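Local coordinates for integron Cassette Protein Hfx_Cass5 (Unidentified, PDB 3IF4) that is of unknown function, is encoded by a mobile integron gene cassette and forms a dimer with a beta-sheet running across its interface, at residues 82-87 with 92-97; 78-83 with 111-116; 56-61 with 65-70. One frame throughout, in Å; residues are numbered along the deposited sequence.

In the fold
Interactions 1 and 2 lie in the same half of the chain and share helix 76-89, which presents one part of its surface to strand 93-95 and another to helix 107-118. Their centres are 10 Å apart, and they touch where L96 CD1 packs 3.8 Å from T114 CA. Interaction 3, the hairpin 56-61 with 65-70, sits on the other side of the chain's centre, its centre 28 to 29 Å from the other two and its nearest atoms about 9 Å away. The second subunit bridges this separation: the 56-70 region of one subunit packs against helix 76-89 of the other, L66 on I83 and P69 on W79, so all three contacts adjoin the dimer interface.

Interaction 1: 82-87 with 92-97; sequences QIFAAA and VKLVLG
F84 reaches from helix 82-87 to the strand at 93-95 and lays one ring face against L94. With CG anti to its own carbonyl carbon (chi1 -83°), the end of the side chain comes nearer the strand, although the bond from CA to CB does not aim at it. From CB outward, CG lies 4.2 Å from L94 CB; CD1 faces L94 CD1, while CD2 and CE2 lie close to the L94 carbonyl oxygen, CE2 3.4 Å from L94 O. CZ, the tip, meets L96 CD2, which comes in at the ring edge. L94 CB itself stands over the middle of the ring, 3.9 Å from the centroid and 5° off the normal, a CH-pi contact. One branch of L94 continues past the ring, so that its CD1 touches A87 CB at 3.7 Å. An alanine here would remove this whole platform and would probably leave L94 CB and L96 CD2 facing a gap, with the strand less firmly seated on the helix. The backbones join at the turn, where V92 N donates to A87 O at 3.0 Å, tilted 35° from the carbonyl plane. A water bridges further along, donating to F84 O and V92 O and accepting from L94 N at 2.7 Å. A117 of helix 107-118 also touches F84 and L96. Strand 93-95 pairs in parallel with a strand of the second subunit, so the sheet runs on across the interface. The arrangement is an alpha-beta unit, in which helix 76-89 leads through a short loop into a strand running back roughly antiparallel along it.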
loop_
_atom_site.group_PDB
_atom_site.type_symbol
_atom_site.label_atom_id
_atom_site.label_comp_id
_atom_site.label_asym_id
_atom_site.label_seq_id
_atom_site.Cartn_x
_atom_site.Cartn_y
_atom_site.Cartn_z
ATOM N N GLN A 82 10.444 2.821 -5.799
ATOM C CA GLN A 82 9.059 2.827 -6.257
ATOM C C GLN A 82 8.777 4.097 -7.060
ATOM O O GLN A 82 8.154 4.054 -8.119
ATOM C CB GLN A 82 8.108 2.731 -5.056
ATOM C CG GLN A 82 6.632 2.709 -5.417
ATOM C CD GLN A 82 6.175 1.348 -5.894
ATOM O OE1 GLN A 82 6.988 0.515 -6.309
ATOM N NE2 GLN A 82 4.868 1.109 -5.836
ATOM N N ILE A 83 9.249 5.227 -6.545
ATOM C CA ILE A 83 9.080 6.504 -7.222
ATOM C C ILE A 83 9.810 6.523 -8.557
ATOM O O ILE A 83 9.253 6.943 -9.563
ATOM C CB ILE A 83 9.533 7.677 -6.344
ATOM C CG1 ILE A 83 8.577 7.833 -5.157
ATOM C CG2 ILE A 83 9.575 8.969 -7.151
ATOM C CD1 ILE A 83 9.029 8.832 -4.142
ATOM N N PHE A 84 11.050 6.058 -8.573
ATOM C CA PHE A 84 11.790 5.996 -9.826
ATOM C C PHE A 84 11.056 5.087 -10.812
ATOM O O PHE A 84 11.007 5.367 -12.013
ATOM C CB PHE A 84 13.220 5.495 -9.594
ATOM C CG PHE A 84 14.179 6.565 -9.142
ATOM C CD1 PHE A 84 13.748 7.616 -8.340
ATOM C CD2 PHE A 84 15.523 6.508 -9.501
ATOM C CE1 PHE A 84 14.634 8.602 -7.916
ATOM C CE2 PHE A 84 16.411 7.480 -9.079
ATOM C CZ PHE A 84 15.964 8.531 -8.280
ATOM N N ALA A 85 10.471 4.007 -10.295
ATOM C CA ALA A 85 9.793 3.025 -11.141
ATOM C C ALA A 85 8.523 3.584 -11.790
ATOM O O ALA A 85 8.238 3.311 -12.959
ATOM C CB ALA A 85 9.486 1.756 -10.352
ATOM N N ALA A 86 7.773 4.376 -11.033
ATOM C CA ALA A 86 6.574 5.023 -11.554
ATOM C C ALA A 86 6.931 5.993 -12.674
ATOM O O ALA A 86 6.248 6.061 -13.694
ATOM C CB ALA A 86 5.843 5.756 -10.436
ATOM N N ALA A 87 8.004 6.749 -12.473
ATOM C CA ALA A 87 8.480 7.684 -13.484
ATOM C C ALA A 87 8.943 6.944 -14.727
ATOM O O ALA A 87 8.781 7.430 -15.847
ATOM C CB ALA A 87 9.615 8.532 -12.927
ATOM N N VAL A 92 10.564 8.075 -18.221
ATOM C CA VAL A 92 11.651 8.866 -17.655
ATOM C C VAL A 92 12.472 8.084 -16.634
ATOM O O VAL A 92 11.965 7.651 -15.598
ATOM C CB VAL A 92 11.147 10.178 -17.025
ATOM C CG1 VAL A 92 12.318 10.994 -16.509
ATOM C CG2 VAL A 92 10.360 10.986 -18.037
ATOM N N LYS A 93 13.746 7.892 -16.950
ATOM C CA LYS A 93 14.678 7.222 -16.057
ATOM C C LYS A 93 15.436 8.265 -15.241
ATOM O O LYS A 93 16.349 8.931 -15.735
ATOM C CB LYS A 93 15.647 6.348 -16.854
ATOM C CG LYS A 93 16.798 5.788 -16.038
ATOM C CD LYS A 93 17.720 4.939 -16.897
ATOM C CE LYS A 93 18.959 4.511 -16.121
ATOM N NZ LYS A 93 18.622 3.891 -14.800
ATOM N N LEU A 94 15.029 8.411 -13.988
ATOM C CA LEU A 94 15.617 9.392 -13.093
ATOM C C LEU A 94 16.979 8.937 -12.583
ATOM O O LEU A 94 17.214 7.745 -12.381
ATOM C CB LEU A 94 14.671 9.638 -11.921
ATOM C CG LEU A 94 13.366 10.337 -12.304
ATOM C CD1 LEU A 94 12.363 10.286 -11.163
ATOM C CD2 LEU A 94 13.640 11.779 -12.697
ATOM N N VAL A 95 17.879 9.892 -12.373
ATOM C CA VAL A 95 19.186 9.589 -11.806
ATOM C C VAL A 95 19.638 10.686 -10.844
ATOM O O VAL A 95 19.292 11.852 -11.016
ATOM C CB VAL A 95 20.254 9.401 -12.903
ATOM C CG1 VAL A 95 19.928 8.195 -13.776
ATOM C CG2 VAL A 95 20.371 10.654 -13.747
ATOM N N LEU A 96 20.406 10.302 -9.829
ATOM C CA LEU A 96 20.919 11.258 -8.855
ATOM C C LEU A 96 22.213 11.872 -9.365
ATOM O O LEU A 96 23.034 11.198 -9.986
ATOM C CB LEU A 96 21.176 10.584 -7.506
ATOM C CG LEU A 96 20.013 9.931 -6.754
ATOM C CD1 LEU A 96 20.500 9.363 -5.424
ATOM C CD2 LEU A 96 18.876 10.921 -6.538
ATOM N N GLY A 97 22.398 13.154 -9.091
ATOM C CA GLY A 97 23.575 13.849 -9.558
ATOM C C GLY A 97 24.354 14.472 -8.425
ATOM O O GLY A 97 23.867 14.550 -7.294
HETATM O O HOH W 1 13.033 6.683 -13.334
#

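Interaction 2: 78-83 with 111-116; sequences QWLQQI and AELTHA
L80 and L113 meet between two helices of one chain, a helix-helix packing in which segments 78-83 and 111-116 cross at -39° with their axes 9.3 Å apart. The close-packed part is apolar. L80 CB faces the L113 CD2 methyl at 4.1 Å, and L80 CD2 reaches past it to the helix backbone, 4.0 Å from L113 O. CG of L80 is anti to the backbone N, which sends its CD2 methyl toward the backbone of helix 107-118. L113 brings its CD2 from the other side, its end coming nearer than its bond from CA to CB suggests. The small A116 points toward helix 76-89 and lets the helices come near, its CA lying 6.7 Å from that of Q81; A77 packs against it too. Y76 and W102 cover more of L113, and I38 of the second subunit reaches the same leucine, so this side is enclosed by both chains. The other margin is looser and polar. Here Q81, only partly exposed, stretches along the edge of the contact toward A116 with its chain extended beyond CG, and its CG passes 3.5 Å from A116 O before the amide arrives. H115, the neighbour of A116, is exposed and points away from the opposite helix. A single hydrogen bond closes this margin, tying a side-chain amide to a main-chain carbonyl near the end of helix 107-118. Q81 NE2 donates to A116 O at 3.1 Å with an N-H...O angle of 160°, approaching in the carbonyl plane on a lone pair, while the oxygen lies 10° out of the glutamine's amide plane.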
loop_
_atom_site.group_PDB
_atom_site.type_symbol
_atom_site.label_atom_id
_atom_site.label_comp_id
_atom_site.label_asym_id
_atom_site.label_seq_id
_atom_site.Cartn_x
_atom_site.Cartn_y
_atom_site.Cartn_z
ATOM N N GLN A 78 13.111 1.673 -0.592
ATOM C CA GLN A 78 12.107 1.046 -1.442
ATOM C C GLN A 78 11.205 2.095 -2.065
ATOM O O GLN A 78 10.932 2.054 -3.264
ATOM C CB GLN A 78 11.249 0.068 -0.646
ATOM C CG GLN A 78 11.977 -1.158 -0.143
ATOM C CD GLN A 78 11.066 -2.057 0.680
ATOM O OE1 GLN A 78 11.474 -2.600 1.706
ATOM N NE2 GLN A 78 9.817 -2.201 0.239
ATOM N N TRP A 79 10.732 3.034 -1.249
ATOM C CA TRP A 79 9.859 4.077 -1.769
ATOM C C TRP A 79 10.547 4.921 -2.841
ATOM O O TRP A 79 9.917 5.298 -3.827
ATOM C CB TRP A 79 9.241 4.923 -0.652
ATOM C CG TRP A 79 7.970 4.286 -0.160
ATOM C CD1 TRP A 79 7.776 3.639 1.033
ATOM C CD2 TRP A 79 6.731 4.180 -0.878
ATOM N NE1 TRP A 79 6.490 3.151 1.101
ATOM C CE2 TRP A 79 5.828 3.471 -0.055
ATOM C CE3 TRP A 79 6.300 4.615 -2.134
ATOM C CZ2 TRP A 79 4.520 3.199 -0.445
ATOM C CZ3 TRP A 79 4.998 4.343 -2.519
ATOM C CH2 TRP A 79 4.123 3.640 -1.677
ATOM N N LEU A 80 11.840 5.184 -2.680
ATOM C CA LEU A 80 12.562 5.912 -3.714
ATOM C C LEU A 80 12.576 5.072 -4.985
ATOM O O LEU A 80 12.304 5.573 -6.070
ATOM C CB LEU A 80 13.980 6.264 -3.266
ATOM C CG LEU A 80 14.837 7.026 -4.279
ATOM C CD1 LEU A 80 15.438 8.249 -3.646
ATOM C CD2 LEU A 80 15.923 6.127 -4.861
ATOM N N GLN A 81 12.853 3.782 -4.846
ATOM C CA GLN A 81 12.855 2.905 -6.011
ATOM C C GLN A 81 11.469 2.853 -6.646
ATOM O O GLN A 81 11.331 2.847 -7.867
ATOM C CB GLN A 81 13.324 1.505 -5.630
ATOM C CG GLN A 81 14.790 1.430 -5.247
ATOM C CD GLN A 81 15.177 0.065 -4.720
ATOM O OE1 GLN A 81 14.337 -0.674 -4.203
ATOM N NE2 GLN A 81 16.455 -0.276 -4.843
ATOM N N GLN A 82 10.444 2.821 -5.799
ATOM C CA GLN A 82 9.059 2.827 -6.257
ATOM C C GLN A 82 8.777 4.097 -7.060
ATOM O O GLN A 82 8.154 4.054 -8.119
ATOM C CB GLN A 82 8.108 2.731 -5.056
ATOM C CG GLN A 82 6.632 2.709 -5.417
ATOM C CD GLN A 82 6.175 1.348 -5.894
ATOM O OE1 GLN A 82 6.988 0.515 -6.309
ATOM N NE2 GLN A 82 4.868 1.109 -5.836
ATOM N N ILE A 83 9.249 5.227 -6.545
ATOM C CA ILE A 83 9.080 6.504 -7.222
ATOM C C ILE A 83 9.810 6.523 -8.557
ATOM O O ILE A 83 9.253 6.943 -9.563
ATOM C CB ILE A 83 9.533 7.677 -6.344
ATOM C CG1 ILE A 83 8.577 7.833 -5.157
ATOM C CG2 ILE A 83 9.575 8.969 -7.151
ATOM C CD1 ILE A 83 9.029 8.832 -4.142
ATOM N N ALA A 111 22.891 8.314 2.501
ATOM C CA ALA A 111 23.772 7.318 1.899
ATOM C C ALA A 111 22.946 6.160 1.346
ATOM O O ALA A 111 23.092 5.765 0.190
ATOM C CB ALA A 111 24.778 6.811 2.913
ATOM N N GLU A 112 22.066 5.632 2.183
ATOM C CA GLU A 112 21.246 4.495 1.801
ATOM C C GLU A 112 20.342 4.824 0.611
ATOM O O GLU A 112 20.101 3.976 -0.250
ATOM C CB GLU A 112 20.415 4.039 2.993
ATOM C CG GLU A 112 19.883 2.634 2.872
ATOM C CD GLU A 112 19.237 2.170 4.153
ATOM O OE1 GLU A 112 19.794 2.465 5.234
ATOM O OE2 GLU A 112 18.172 1.517 4.080
ATOM N N LEU A 113 19.842 6.054 0.561
ATOM C CA LEU A 113 18.989 6.460 -0.549
ATOM C C LEU A 113 19.821 6.543 -1.814
ATOM O O LEU A 113 19.356 6.207 -2.904
ATOM C CB LEU A 113 18.289 7.793 -0.263
ATOM C CG LEU A 113 17.111 7.723 0.717
ATOM C CD1 LEU A 113 16.446 9.083 0.861
ATOM C CD2 LEU A 113 16.093 6.683 0.270
ATOM N N THR A 114 21.066 6.976 -1.660
ATOM C CA THR A 114 21.975 7.060 -2.791
ATOM C C THR A 114 22.210 5.680 -3.390
ATOM O O THR A 114 22.166 5.504 -4.608
ATOM C CB THR A 114 23.320 7.674 -2.386
ATOM O OG1 THR A 114 23.120 9.046 -2.023
ATOM C CG2 THR A 114 24.307 7.598 -3.541
ATOM N N HIS A 115 22.450 4.699 -2.525
ATOM C CA HIS A 115 22.719 3.340 -2.981
ATOM C C HIS A 115 21.481 2.693 -3.600
ATOM O O HIS A 115 21.585 1.954 -4.579
ATOM C CB HIS A 115 23.247 2.478 -1.836
ATOM C CG HIS A 115 23.610 1.087 -2.252
ATOM N ND1 HIS A 115 22.708 0.049 -2.244
ATOM C CD2 HIS A 115 24.781 0.568 -2.692
ATOM C CE1 HIS A 115 23.305 -1.056 -2.659
ATOM N NE2 HIS A 115 24.562 -0.767 -2.937
ATOM N N ALA A 116 20.318 2.976 -3.023
ATOM C CA ALA A 116 19.063 2.423 -3.520
ATOM C C ALA A 116 18.768 2.911 -4.933
ATOM O O ALA A 116 18.140 2.209 -5.725
ATOM C CB ALA A 116 17.919 2.780 -2.582
#

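Interaction 3: 56-61 with 65-70; sequences EVSWNE and SLHSPV
Strands 58-60 and 65-67 form an antiparallel beta hairpin at one margin of the chain's four-stranded sheet, with 58-60 outermost and 65-67 paired on its other side with 38-42. S58 with H67 and N60 with S65 are hydrogen-bonded pairs; W59 with L66, between them, is a non-hydrogen-bonded pair. Of the four backbone bonds, N60 N to S65 O (2.9 Å) is the straightest at 174°. On the face bearing W59 and L66, the indole ring lies across the S65 backbone, S65 N being over one face, while L66 CG meets its edge at CE3, 4.0 Å away. NE1 helps fix the indole's rotation by donating to E61 OE1 at 2.8 Å; R64 forms a salt bridge with the other carboxylate oxygen. On the reverse face, S58 CB sits over the H67 ring, 4.0 Å from its centroid, and N60 CB meets the ring edge. H67 takes the cramped rotamer between N and carbonyl carbon (chi1 67°), which brings the ring beside S58 and N60 of the partner strand, and ND1 donates to S68 O. A water knits the open end, donating to E56 O and H67 O and accepting from S58 OG at 2.6 Å.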
loop_
_atom_site.group_PDB
_atom_site.type_symbol
_atom_site.label_atom_id
_atom_site.label_comp_id
_atom_site.label_asym_id
_atom_site.label_seq_id
_atom_site.Cartn_x
_atom_site.Cartn_y
_atom_site.Cartn_z
ATOM N N GLU A 56 -7.870 -0.906 -1.774
ATOM C CA GLU A 56 -6.776 -1.884 -1.776
ATOM C C GLU A 56 -7.203 -3.287 -1.317
ATOM O O GLU A 56 -6.368 -4.113 -0.955
ATOM C CB GLU A 56 -5.601 -1.384 -0.934
ATOM C CG GLU A 56 -5.012 -0.082 -1.433
ATOM C CD GLU A 56 -4.687 -0.125 -2.921
ATOM O OE1 GLU A 56 -3.488 -0.037 -3.265
ATOM O OE2 GLU A 56 -5.622 -0.251 -3.745
ATOM N N VAL A 57 -8.503 -3.551 -1.334
ATOM C CA VAL A 57 -9.001 -4.888 -1.050
ATOM C C VAL A 57 -9.287 -5.590 -2.370
ATOM O O VAL A 57 -9.719 -4.956 -3.329
ATOM C CB VAL A 57 -10.273 -4.811 -0.209
ATOM C CG1 VAL A 57 -10.800 -6.204 0.107
ATOM C CG2 VAL A 57 -9.987 -4.034 1.064
ATOM N N SER A 58 -9.040 -6.892 -2.428
ATOM C CA SER A 58 -9.301 -7.639 -3.650
ATOM C C SER A 58 -10.146 -8.872 -3.387
ATOM O O SER A 58 -10.231 -9.358 -2.258
ATOM C CB SER A 58 -7.995 -8.060 -4.315
ATOM O OG SER A 58 -7.020 -7.067 -4.132
ATOM N N TRP A 59 -10.763 -9.379 -4.444
ATOM C CA TRP A 59 -11.569 -10.585 -4.354
ATOM C C TRP A 59 -10.909 -11.659 -5.205
ATOM O O TRP A 59 -10.624 -11.439 -6.373
ATOM C CB TRP A 59 -12.999 -10.319 -4.834
ATOM C CG TRP A 59 -13.892 -11.553 -4.928
ATOM C CD1 TRP A 59 -14.283 -12.200 -6.070
ATOM C CD2 TRP A 59 -14.512 -12.259 -3.838
ATOM N NE1 TRP A 59 -15.104 -13.263 -5.756
ATOM C CE2 TRP A 59 -15.260 -13.321 -4.399
ATOM C CE3 TRP A 59 -14.504 -12.097 -2.449
ATOM C CZ2 TRP A 59 -15.990 -14.221 -3.614
ATOM C CZ3 TRP A 59 -15.231 -12.993 -1.668
ATOM C CH2 TRP A 59 -15.968 -14.039 -2.256
ATOM N N ASN A 60 -10.643 -12.810 -4.605
ATOM C CA ASN A 60 -10.085 -13.930 -5.339
ATOM C C ASN A 60 -11.170 -14.980 -5.530
ATOM O O ASN A 60 -11.581 -15.645 -4.573
ATOM C CB ASN A 60 -8.890 -14.514 -4.587
ATOM C CG ASN A 60 -8.192 -15.606 -5.366
ATOM O OD1 ASN A 60 -8.710 -16.720 -5.512
ATOM N ND2 ASN A 60 -7.003 -15.298 -5.872
ATOM N N GLU A 61 -11.647 -15.119 -6.761
ATOM C CA GLU A 61 -12.811 -15.959 -7.011
ATOM C C GLU A 61 -12.529 -17.451 -6.827
ATOM O O GLU A 61 -13.422 -18.211 -6.454
ATOM C CB GLU A 61 -13.403 -15.680 -8.396
ATOM C CG GLU A 61 -14.701 -16.441 -8.682
ATOM C CD GLU A 61 -15.805 -16.162 -7.661
ATOM O OE1 GLU A 61 -16.294 -15.012 -7.599
ATOM O OE2 GLU A 61 -16.197 -17.103 -6.934
ATOM N N SER A 65 -12.482 -15.367 -1.578
ATOM C CA SER A 65 -12.070 -14.625 -0.395
ATOM C C SER A 65 -11.683 -13.189 -0.719
ATOM O O SER A 65 -11.200 -12.896 -1.810
ATOM C CB SER A 65 -10.890 -15.333 0.277
ATOM O OG SER A 65 -9.814 -15.509 -0.643
ATOM N N LEU A 66 -11.925 -12.304 0.240
ATOM C CA LEU A 66 -11.386 -10.963 0.224
ATOM C C LEU A 66 -9.985 -11.070 0.794
ATOM O O LEU A 66 -9.770 -11.815 1.745
ATOM C CB LEU A 66 -12.213 -10.052 1.119
ATOM C CG LEU A 66 -13.680 -9.901 0.732
ATOM C CD1 LEU A 66 -14.559 -9.608 1.957
ATOM C CD2 LEU A 66 -13.822 -8.821 -0.331
ATOM N N HIS A 67 -9.030 -10.332 0.228
ATOM C CA HIS A 67 -7.671 -10.383 0.755
ATOM C C HIS A 67 -6.910 -9.071 0.619
ATOM O O HIS A 67 -7.267 -8.201 -0.175
ATOM C CB HIS A 67 -6.880 -11.532 0.124
ATOM C CG HIS A 67 -6.615 -11.356 -1.338
ATOM N ND1 HIS A 67 -5.652 -10.494 -1.822
ATOM C CD2 HIS A 67 -7.178 -11.939 -2.424
ATOM C CE1 HIS A 67 -5.638 -10.551 -3.142
ATOM N NE2 HIS A 67 -6.551 -11.421 -3.532
ATOM N N SER A 68 -5.856 -8.948 1.417
ATOM C CA SER A 68 -4.992 -7.780 1.402
ATOM C C SER A 68 -3.885 -7.981 0.382
ATOM O O SER A 68 -3.787 -9.047 -0.225
ATOM C CB SER A 68 -4.377 -7.577 2.788
ATOM O OG SER A 68 -3.462 -8.615 3.104
ATOM N N PRO A 69 -3.054 -6.950 0.175
ATOM C CA PRO A 69 -1.818 -7.123 -0.589
ATOM C C PRO A 69 -0.802 -7.842 0.283
ATOM O O PRO A 69 -1.108 -8.154 1.435
ATOM C CB PRO A 69 -1.343 -5.687 -0.824
ATOM C CG PRO A 69 -2.510 -4.811 -0.491
ATOM C CD PRO A 69 -3.280 -5.547 0.545
ATOM N N VAL A 70 0.388 -8.097 -0.250
ATOM C CA VAL A 70 1.458 -8.667 0.552
ATOM C C VAL A 70 1.877 -7.622 1.578
ATOM O O VAL A 70 1.938 -6.441 1.266
ATOM C CB VAL A 70 2.659 -9.074 -0.320
ATOM C CG1 VAL A 70 3.804 -9.578 0.543
ATOM C CG2 VAL A 70 2.250 -10.135 -1.327
HETATM O O HOH W 2 -5.798 -6.424 -1.961
#